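Local coordinates for uncharacterized protein CPE2226 (Clostridium perfringens, PDB 3O6U) that is of unknown function but probably binds FMN through an FMN-binding domain, at residues Tyr19-Ser24 with Ala35-Phe40; Ala46-Asp51 with Ala67-Gln72. All coordinates share one frame; numbering follows the deposited sequence.

Contact 1. Residues Tyr19-Ser24 with Ala35-Phe40; sequences YKAKLS and AKYNEF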
ATOM      1  N   TYR A  19      -1.398 -12.350   5.560  1.00 28.26           N
ATOM      2  CA  TYR A  19      -0.686 -11.263   4.906  1.00 20.26           C
ATOM      3  C   TYR A  19      -0.791  -9.935   5.608  1.00 23.53           C
ATOM      4  O   TYR A  19      -1.851  -9.561   6.115  1.00 33.32           O
ATOM      5  CB  TYR A  19      -1.209 -11.029   3.496  1.00 20.48           C
ATOM      6  CG  TYR A  19      -0.979 -12.182   2.592  1.00 27.95           C
ATOM      7  CD1 TYR A  19       0.260 -12.385   1.994  1.00 22.42           C
ATOM      8  CD2 TYR A  19      -2.009 -13.085   2.330  1.00 31.90           C
ATOM      9  CE1 TYR A  19       0.470 -13.465   1.150  1.00 30.25           C
ATOM     10  CE2 TYR A  19      -1.823 -14.158   1.496  1.00 30.43           C
ATOM     11  CZ  TYR A  19      -0.584 -14.349   0.904  1.00 38.24           C
ATOM     12  OH  TYR A  19      -0.422 -15.431   0.062  1.00 39.29           O
ATOM     13  N   LYS A  20       0.333  -9.239   5.660  1.00 26.07           N
ATOM     14  CA  LYS A  20       0.347  -7.880   6.171  1.00 25.31           C
ATOM     15  C   LYS A  20       0.543  -6.977   4.955  1.00 25.80           C
ATOM     16  O   LYS A  20       0.855  -7.444   3.855  1.00 30.81           O
ATOM     17  CB  LYS A  20       1.510  -7.641   7.114  1.00 21.24           C
ATOM     18  CG  LYS A  20       1.308  -8.216   8.482  1.00 28.18           C
ATOM     19  CD  LYS A  20       2.545  -7.991   9.315  1.00 25.48           C
ATOM     20  CE  LYS A  20       2.338  -8.477  10.738  1.00 32.40           C
ATOM     21  NZ  LYS A  20       3.553  -8.222  11.570  1.00 41.56           N
ATOM     22  N   ALA A  21       0.339  -5.680   5.149  1.00 20.98           N
ATOM     23  CA  ALA A  21       0.599  -4.741   4.062  1.00 24.57           C
ATOM     24  C   ALA A  21       1.425  -3.529   4.531  1.00 28.97           C
ATOM     25  O   ALA A  21       1.245  -2.977   5.629  1.00 20.47           O
ATOM     26  CB  ALA A  21      -0.685  -4.320   3.367  1.00 25.38           C
ATOM     27  N   LYS A  22       2.318  -3.130   3.639  1.00 24.97           N
ATOM     28  CA  LYS A  22       3.275  -2.080   3.874  1.00 25.55           C
ATOM     29  C   LYS A  22       3.208  -1.011   2.794  1.00 24.17           C
ATOM     30  O   LYS A  22       3.130  -1.333   1.610  1.00 30.97           O
ATOM     31  CB  LYS A  22       4.665  -2.730   3.840  1.00 23.25           C
ATOM     32  CG  LYS A  22       5.688  -2.091   4.719  1.00 35.78           C
ATOM     33  CD  LYS A  22       7.056  -2.661   4.446  1.00 39.04           C
ATOM     34  CE  LYS A  22       8.125  -1.747   5.013  1.00 41.28           C
ATOM     35  NZ  LYS A  22       9.283  -2.508   5.553  1.00 44.91           N
ATOM     36  N   LEU A  23       3.203   0.248   3.207  1.00 22.21           N
ATOM     37  CA  LEU A  23       3.256   1.335   2.252  1.00 17.13           C
ATOM     38  C   LEU A  23       4.415   2.267   2.596  1.00 27.00           C
ATOM     39  O   LEU A  23       4.509   2.762   3.727  1.00 23.43           O
ATOM     40  CB  LEU A  23       1.959   2.150   2.242  1.00  9.31           C
ATOM     41  CG  LEU A  23       1.968   3.445   1.413  1.00 22.27           C
ATOM     42  CD1 LEU A  23       2.335   3.152  -0.044  1.00 25.44           C
ATOM     43  CD2 LEU A  23       0.593   4.113   1.508  1.00 22.93           C
ATOM     44  N   SER A  24       5.317   2.467   1.636  1.00 20.22           N
ATOM     45  CA  SER A  24       6.392   3.424   1.829  1.00 19.53           C
ATOM     46  C   SER A  24       6.260   4.539   0.812  1.00 29.67           C
ATOM     47  O   SER A  24       5.831   4.314  -0.322  1.00 26.94           O
ATOM     48  CB  SER A  24       7.782   2.806   1.652  1.00 23.02           C
ATOM     49  OG  SER A  24       8.204   2.215   2.856  1.00 32.48           O
ATOM     50  N   ALA A  35       6.485   5.697  -4.294  1.00 30.94           N
ATOM     51  CA  ALA A  35       5.467   5.012  -3.514  1.00 26.09           C
ATOM     52  C   ALA A  35       5.653   3.496  -3.687  1.00 32.64           C
ATOM     53  O   ALA A  35       5.627   2.993  -4.811  1.00 31.19           O
ATOM     54  CB  ALA A  35       4.084   5.436  -3.964  1.00 12.96           C
ATOM     55  N   LYS A  36       5.866   2.784  -2.573  1.00 31.67           N
ATOM     56  CA  LYS A  36       6.053   1.322  -2.598  1.00 28.74           C
ATOM     57  C   LYS A  36       5.040   0.593  -1.723  1.00 21.62           C
ATOM     58  O   LYS A  36       5.026   0.737  -0.501  1.00 24.41           O
ATOM     59  CB  LYS A  36       7.489   0.936  -2.181  1.00 22.67           C
ATOM     60  CG  LYS A  36       7.810  -0.570  -2.348  1.00 40.38           C
ATOM     61  CD  LYS A  36       9.279  -0.819  -2.748  1.00 57.37           C
ATOM     62  CE  LYS A  36       9.996  -1.868  -1.870  1.00 59.77           C
ATOM     63  NZ  LYS A  36       9.432  -3.258  -1.930  1.00 59.78           N
ATOM     64  N   TYR A  37       4.176  -0.189  -2.353  1.00 22.74           N
ATOM     65  CA  TYR A  37       3.159  -0.907  -1.596  1.00 24.90           C
ATOM     66  C   TYR A  37       3.214  -2.414  -1.809  1.00 27.62           C
ATOM     67  O   TYR A  37       3.165  -2.889  -2.935  1.00 32.37           O
ATOM     68  CB  TYR A  37       1.757  -0.376  -1.960  1.00 24.86           C
ATOM     69  CG  TYR A  37       0.608  -1.175  -1.385  1.00 25.79           C
ATOM     70  CD1 TYR A  37       0.200  -0.996  -0.066  1.00 24.96           C
ATOM     71  CD2 TYR A  37      -0.071  -2.111  -2.162  1.00 26.20           C
ATOM     72  CE1 TYR A  37      -0.860  -1.732   0.469  1.00 27.08           C
ATOM     73  CE2 TYR A  37      -1.128  -2.854  -1.637  1.00 30.44           C
ATOM     74  CZ  TYR A  37      -1.520  -2.656  -0.323  1.00 31.08           C
ATOM     75  OH  TYR A  37      -2.567  -3.377   0.202  1.00 23.40           O
ATOM     76  N   ASN A  38       3.297  -3.155  -0.712  1.00 25.02           N
ATOM     77  CA  ASN A  38       3.339  -4.599  -0.773  1.00 11.90           C
ATOM     78  C   ASN A  38       2.514  -5.335   0.260  1.00 20.13           C
ATOM     79  O   ASN A  38       2.572  -5.019   1.453  1.00 19.95           O
ATOM     80  CB  ASN A  38       4.774  -5.113  -0.584  1.00  9.75           C
ATOM     81  CG  ASN A  38       5.669  -4.812  -1.748  1.00 23.97           C
ATOM     82  OD1 ASN A  38       5.568  -5.437  -2.803  1.00 26.59           O
ATOM     83  ND2 ASN A  38       6.550  -3.844  -1.572  1.00 19.51           N
ATOM     84  N   GLU A  39       1.720  -6.292  -0.223  1.00 20.19           N
ATOM     85  CA  GLU A  39       1.049  -7.235   0.666  1.00 19.76           C
ATOM     86  C   GLU A  39       2.118  -8.358   0.760  1.00 17.48           C
ATOM     87  O   GLU A  39       2.846  -8.634  -0.191  1.00 24.50           O
ATOM     88  CB  GLU A  39      -0.267  -7.704   0.085  1.00 20.00           C
ATOM     89  CG  GLU A  39      -1.257  -6.524   0.025  1.00 23.51           C
ATOM     90  CD  GLU A  39      -2.452  -6.771  -0.881  1.00 33.19           C
ATOM     91  OE1 GLU A  39      -2.545  -7.869  -1.470  1.00 37.21           O
ATOM     92  OE2 GLU A  39      -3.306  -5.860  -1.004  1.00 30.54           O
ATOM     93  N   PHE A  40       2.227  -8.985   1.916  1.00 24.16           N
ATOM     94  CA  PHE A  40       3.311  -9.943   2.112  1.00 24.86           C
ATOM     95  C   PHE A  40       3.084 -10.802   3.336  1.00 30.48           C
ATOM     96  O   PHE A  40       2.338 -10.445   4.241  1.00 28.36           O
ATOM     97  CB  PHE A  40       4.642  -9.167   2.237  1.00 17.31           C
ATOM     98  CG  PHE A  40       4.764  -8.345   3.501  1.00 22.82           C
ATOM     99  CD1 PHE A  40       5.411  -8.862   4.627  1.00 17.47           C
ATOM    100  CD2 PHE A  40       4.232  -7.058   3.571  1.00 23.71           C
ATOM    101  CE1 PHE A  40       5.529  -8.108   5.807  1.00 16.95           C
ATOM    102  CE2 PHE A  40       4.345  -6.305   4.743  1.00 30.16           C
ATOM    103  CZ  PHE A  40       4.993  -6.835   5.862  1.00 22.02           C
TER
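With CG set between the backbone N and the carbonyl carbon (chi1 69°), the Phe40 ring reaches across to Lys20, while Tyr37, its CG anti to the backbone N (chi1 172°), meets Ala21 and Leu23 on the opposite face of the same antiparallel beta hairpin. Strands 19-27 and 32-41 form this hairpin, which makes up one side of the mixed sheet of the domain. Three hydrogen-bonded pairs, Lys20 with Phe40, Lys22 with Asn38 and Ser24 with Lys36, each close with two backbone bonds; Ser24 N to Lys36 O, at 2.8 Å, is typical of them. Between them, at the non-hydrogen-bonded pairs Ala21-Glu39 and Leu23-Tyr37, the CA atoms draw closer and CA-H groups point at carbonyl oxygens, as from Tyr37 CA to Lys22 O at 3.2 Å.

On the face carrying Lys20, Lys22 and Phe40, the aromatic ring covers its partner Lys20 and reaches the diagonal neighbour Lys22. Lys20 CB sits over one ring face in a CH-pi contact, and Lys22 CB approaches Phe40 CE2 obliquely at 3.7 Å. Both lysine chains then lead away, so that only their CB atoms meet the Phe40 ring. The other face turns toward helix 92-111, whose Phe98 meets the Tyr37 ring edge-to-face. Here the side chains of Leu23 and Tyr37 cross at about a right angle, with Leu23 CD1 4.1 Å from Tyr37 CB. Ala21 CB comes up obliquely to the Tyr37 ring, 3.9 Å from CE1. The buried Glu39 carboxylate is held at both oxygens, OE1 by Tyr69 among others and OE2 by Ser94. Within the strand, Tyr37 OH donates to Glu39 OE2 at 2.9 Å, using the anti lone pair of that oxygen.

Contact 2. Residues Ala46-Asp51 with Ala67-Gln72; sequences AMKRED and AEYEPQ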
ATOM      1  N   ALA A  46       7.548 -13.295   2.217  1.00 27.78           N
ATOM      2  CA  ALA A  46       7.315 -13.488   0.796  1.00 22.17           C
ATOM      3  C   ALA A  46       6.265 -12.465   0.330  1.00 20.59           C
ATOM      4  O   ALA A  46       5.192 -12.306   0.926  1.00 22.10           O
ATOM      5  CB  ALA A  46       6.782 -14.892   0.518  1.00 14.03           C
HETATM    6  N   MSE A  47       6.634 -11.752  -0.720  1.00 17.02           N
HETATM    7  CA  MSE A  47       5.794 -10.767  -1.388  1.00 19.25           C
HETATM    8  C   MSE A  47       4.695 -11.445  -2.222  1.00 25.43           C
HETATM    9  O   MSE A  47       4.950 -12.359  -3.004  1.00 38.10           O
HETATM   10  CB  MSE A  47       6.678  -9.928  -2.291  1.00 24.03           C
HETATM   11  CG  MSE A  47       7.811  -9.257  -1.515  1.00 34.44           C
HETATM   12 SE   MSE A  47       7.121  -7.889  -0.272  1.00 56.88          SE
HETATM   13  CE  MSE A  47       8.338  -8.072   1.252  1.00 22.18           C
ATOM     14  N   LYS A  48       3.468 -10.992  -2.042  1.00 25.77           N
ATOM     15  CA  LYS A  48       2.313 -11.509  -2.769  1.00 23.28           C
ATOM     16  C   LYS A  48       2.405 -11.271  -4.286  1.00 24.26           C
ATOM     17  O   LYS A  48       1.918 -12.074  -5.078  1.00 27.39           O
ATOM     18  CB  LYS A  48       1.055 -10.825  -2.236  1.00 23.03           C
ATOM     19  CG  LYS A  48      -0.225 -11.587  -2.420  1.00 29.19           C
ATOM     20  CD  LYS A  48      -1.416 -10.740  -2.020  1.00 25.47           C
ATOM     21  CE  LYS A  48      -2.211 -11.355  -0.881  1.00 28.75           C
ATOM     22  NZ  LYS A  48      -3.171 -10.352  -0.291  1.00 26.74           N
ATOM     23  N   ARG A  49       3.046 -10.183  -4.704  1.00 28.94           N
ATOM     24  CA  ARG A  49       3.090  -9.905  -6.133  1.00 26.70           C
ATOM     25  C   ARG A  49       4.102 -10.755  -6.875  1.00 34.08           C
ATOM     26  O   ARG A  49       4.155 -10.741  -8.107  1.00 32.23           O
ATOM     27  CB  ARG A  49       3.277  -8.397  -6.376  1.00 17.37           C
ATOM     28  CG  ARG A  49       4.683  -7.866  -6.553  1.00 15.02           C
ATOM     29  CD  ARG A  49       4.680  -6.483  -5.923  1.00 30.86           C
ATOM     30  NE  ARG A  49       5.313  -5.456  -6.724  1.00 28.71           N
ATOM     31  CZ  ARG A  49       5.159  -4.151  -6.517  1.00 31.00           C
ATOM     32  NH1 ARG A  49       4.388  -3.701  -5.528  1.00 19.21           N
ATOM     33  NH2 ARG A  49       5.773  -3.293  -7.319  1.00 29.03           N
ATOM     34  N   GLU A  50       4.880 -11.515  -6.102  1.00 31.05           N
ATOM     35  CA  GLU A  50       5.855 -12.441  -6.653  1.00 28.98           C
ATOM     36  C   GLU A  50       5.283 -13.861  -6.655  1.00 24.93           C
ATOM     37  O   GLU A  50       5.907 -14.773  -7.184  1.00 29.74           O
ATOM     38  CB  GLU A  50       7.143 -12.425  -5.834  1.00 20.56           C
ATOM     39  CG  GLU A  50       7.960 -11.144  -5.989  1.00 27.73           C
ATOM     40  CD  GLU A  50       9.230 -11.171  -5.145  1.00 42.65           C
ATOM     41  OE1 GLU A  50       9.611 -12.260  -4.666  1.00 46.59           O
ATOM     42  OE2 GLU A  50       9.859 -10.110  -4.960  1.00 57.80           O
ATOM     43  N   ASP A  51       4.098 -14.052  -6.076  1.00 28.90           N
ATOM     44  CA  ASP A  51       3.500 -15.386  -6.029  1.00 25.31           C
ATOM     45  C   ASP A  51       2.640 -15.715  -7.253  1.00 24.71           C
ATOM     46  O   ASP A  51       1.499 -15.280  -7.366  1.00 34.91           O
ATOM     47  CB  ASP A  51       2.674 -15.560  -4.744  1.00 16.91           C
ATOM     48  CG  ASP A  51       2.043 -16.943  -4.631  1.00 34.55           C
ATOM     49  OD1 ASP A  51       1.824 -17.605  -5.663  1.00 48.66           O
ATOM     50  OD2 ASP A  51       1.733 -17.369  -3.505  1.00 47.69           O
ATOM     51  N   ALA A  67       0.355  -8.389  -8.622  1.00 25.20           N
ATOM     52  CA  ALA A  67       1.356  -8.112  -9.638  1.00 32.86           C
ATOM     53  C   ALA A  67       0.893  -6.936 -10.487  1.00 31.35           C
ATOM     54  O   ALA A  67       1.702  -6.113 -10.897  1.00 29.48           O
ATOM     55  CB  ALA A  67       1.582  -9.350 -10.479  1.00 33.22           C
ATOM     56  N   GLU A  68      -0.412  -6.874 -10.737  1.00 28.30           N
ATOM     57  CA  GLU A  68      -1.002  -5.754 -11.448  1.00 30.75           C
ATOM     58  C   GLU A  68      -1.512  -4.632 -10.509  1.00 32.33           C
ATOM     59  O   GLU A  68      -1.140  -3.469 -10.694  1.00 37.74           O
ATOM     60  CB  GLU A  68      -2.190  -6.215 -12.303  1.00 46.47           C
ATOM     61  CG  GLU A  68      -1.966  -7.577 -12.929  1.00 71.48           C
ATOM     62  CD  GLU A  68      -2.931  -7.897 -14.055  1.00 93.53           C
ATOM     63  OE1 GLU A  68      -4.115  -8.193 -13.773  1.00 92.43           O
ATOM     64  OE2 GLU A  68      -2.499  -7.845 -15.232  1.00107.73           O
ATOM     65  N   TYR A  69      -2.332  -4.955  -9.500  1.00 29.69           N
ATOM     66  CA  TYR A  69      -2.893  -3.867  -8.706  1.00 35.34           C
ATOM     67  C   TYR A  69      -1.952  -3.085  -7.826  1.00 30.79           C
ATOM     68  O   TYR A  69      -2.154  -1.875  -7.673  1.00 30.12           O
ATOM     69  CB  TYR A  69      -4.174  -4.289  -7.907  1.00 21.12           C
ATOM     70  CG  TYR A  69      -4.039  -5.307  -6.791  1.00 25.28           C
ATOM     71  CD1 TYR A  69      -3.312  -5.036  -5.632  1.00 28.27           C
ATOM     72  CD2 TYR A  69      -4.690  -6.536  -6.876  1.00 29.06           C
ATOM     73  CE1 TYR A  69      -3.236  -5.978  -4.601  1.00 19.81           C
ATOM     74  CE2 TYR A  69      -4.614  -7.459  -5.868  1.00 25.75           C
ATOM     75  CZ  TYR A  69      -3.893  -7.183  -4.741  1.00 27.59           C
ATOM     76  OH  TYR A  69      -3.805  -8.157  -3.779  1.00 30.00           O
ATOM     77  N   GLU A  70      -0.892  -3.716  -7.312  1.00 24.75           N
ATOM     78  CA  GLU A  70      -0.006  -2.986  -6.409  1.00 22.55           C
ATOM     79  C   GLU A  70       0.751  -1.897  -7.107  1.00 30.58           C
ATOM     80  O   GLU A  70       0.864  -0.795  -6.586  1.00 34.38           O
ATOM     81  CB  GLU A  70       0.942  -3.931  -5.643  1.00 15.06           C
ATOM     82  CG  GLU A  70       0.203  -4.875  -4.698  1.00 18.94           C
ATOM     83  CD  GLU A  70       1.140  -5.771  -3.931  1.00 23.62           C
ATOM     84  OE1 GLU A  70       2.309  -5.905  -4.370  1.00 31.78           O
ATOM     85  OE2 GLU A  70       0.715  -6.344  -2.906  1.00 26.57           O
ATOM     86  N   PRO A  71       1.285  -2.181  -8.306  1.00 34.74           N
ATOM     87  CA  PRO A  71       2.004  -1.087  -8.961  1.00 33.84           C
ATOM     88  C   PRO A  71       1.006  -0.018  -9.418  1.00 30.37           C
ATOM     89  O   PRO A  71       1.355   1.157  -9.489  1.00 36.55           O
ATOM     90  CB  PRO A  71       2.722  -1.768 -10.120  1.00 31.26           C
ATOM     91  CG  PRO A  71       2.731  -3.241  -9.758  1.00 35.90           C
ATOM     92  CD  PRO A  71       1.447  -3.452  -9.025  1.00 33.33           C
ATOM     93  N   GLN A  72      -0.233  -0.401  -9.722  1.00 32.46           N
ATOM     94  CA  GLN A  72      -1.227   0.605 -10.104  1.00 32.45           C
ATOM     95  C   GLN A  72      -1.542   1.544  -8.946  1.00 40.34           C
ATOM     96  O   GLN A  72      -1.560   2.770  -9.126  1.00 43.30           O
ATOM     97  CB  GLN A  72      -2.514  -0.050 -10.613  1.00 31.67           C
ATOM     98  CG  GLN A  72      -2.311  -0.615 -12.011  1.00 49.46           C
ATOM     99  CD  GLN A  72      -3.525  -1.315 -12.575  1.00 55.22           C
ATOM    100  OE1 GLN A  72      -4.665  -0.939 -12.297  1.00 52.24           O
ATOM    101  NE2 GLN A  72      -3.285  -2.333 -13.403  1.00 61.25           N
TER
HETATM  102  O   HOH W   1       3.207  -7.715  -2.717  1.00 28.53           O
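Arg49 and Glu70 meet with their side chains running obliquely to each other, the guanidinium and carboxylate planes 55° apart. One bond joins the two groups, a salt bridge in which Arg49 NH1 donates to Glu70 OE1 at 3.2 Å; the other carboxylate oxygen, OE2, accepts from Glu39 N. As modelled, OE1 lies at the edge of the guanidinium, near its plane, though its place is less sure because it sits too close to a neighbouring atom. Pro71 approaches from another direction, its CG lying over one face of the same group, offset toward the rim and 3.9 Å from Arg49 NH2. The arginine and proline side chains slide past each other in opposite directions, so the guanidinium has a charged partner at its edge and a proline CG over one face. NH1 has a second acidic partner in Glu74, one turn further along helix 66-80.

Closer to the backbone, Arg49 CB packs against Ala67 N at 3.7 Å, and Ala67 CB rests 3.8 Å from Arg49 O. A water accepts from Arg49 N at 3.2 Å and lies near the Glu70 carboxylate. Glu70 extends fully beyond CG, with CD anti (chi2 -179°), and its carboxylate reaches from the helix to the sheet. Lys48 crosses Tyr69 at a slant, its CD 3.9 Å from Tyr69 OH. Lys48 NZ forms a salt bridge with Glu39, to which Tyr69 also turns its hydroxyl, and Lys48 makes a cation-pi contact with Tyr19. The arrangement is that of a 3-10 turn, in the connection from strand 32-41 to helix 52-62, docked on the first turns of helix 66-80 by Arg49 packing on Ala67 and Pro71 and Lys48 on Tyr69, with a tentative salt bridge added, within the FMN-binding domain.

Contact 1 forms the hairpin and contact 2 fastens helix 66-80 beside it; they follow one another along the chain, with centres about 9 Å apart, and they touch directly. Glu39, from strand 35-40, is the main junction: its OE1 receives Tyr69 OH at 2.6 Å in a probable hydrogen bond and forms a salt bridge with Lys48 NZ at 2.8 Å, so one carboxylate oxygen serves both segments of contact 2. A second junction lies alongside, where Arg49 NH1 packs 3.0 Å from Tyr37 O. Both contacts fall within the range assigned to the FMN-binding domain, but which residues would line a flavin site remains unestablished.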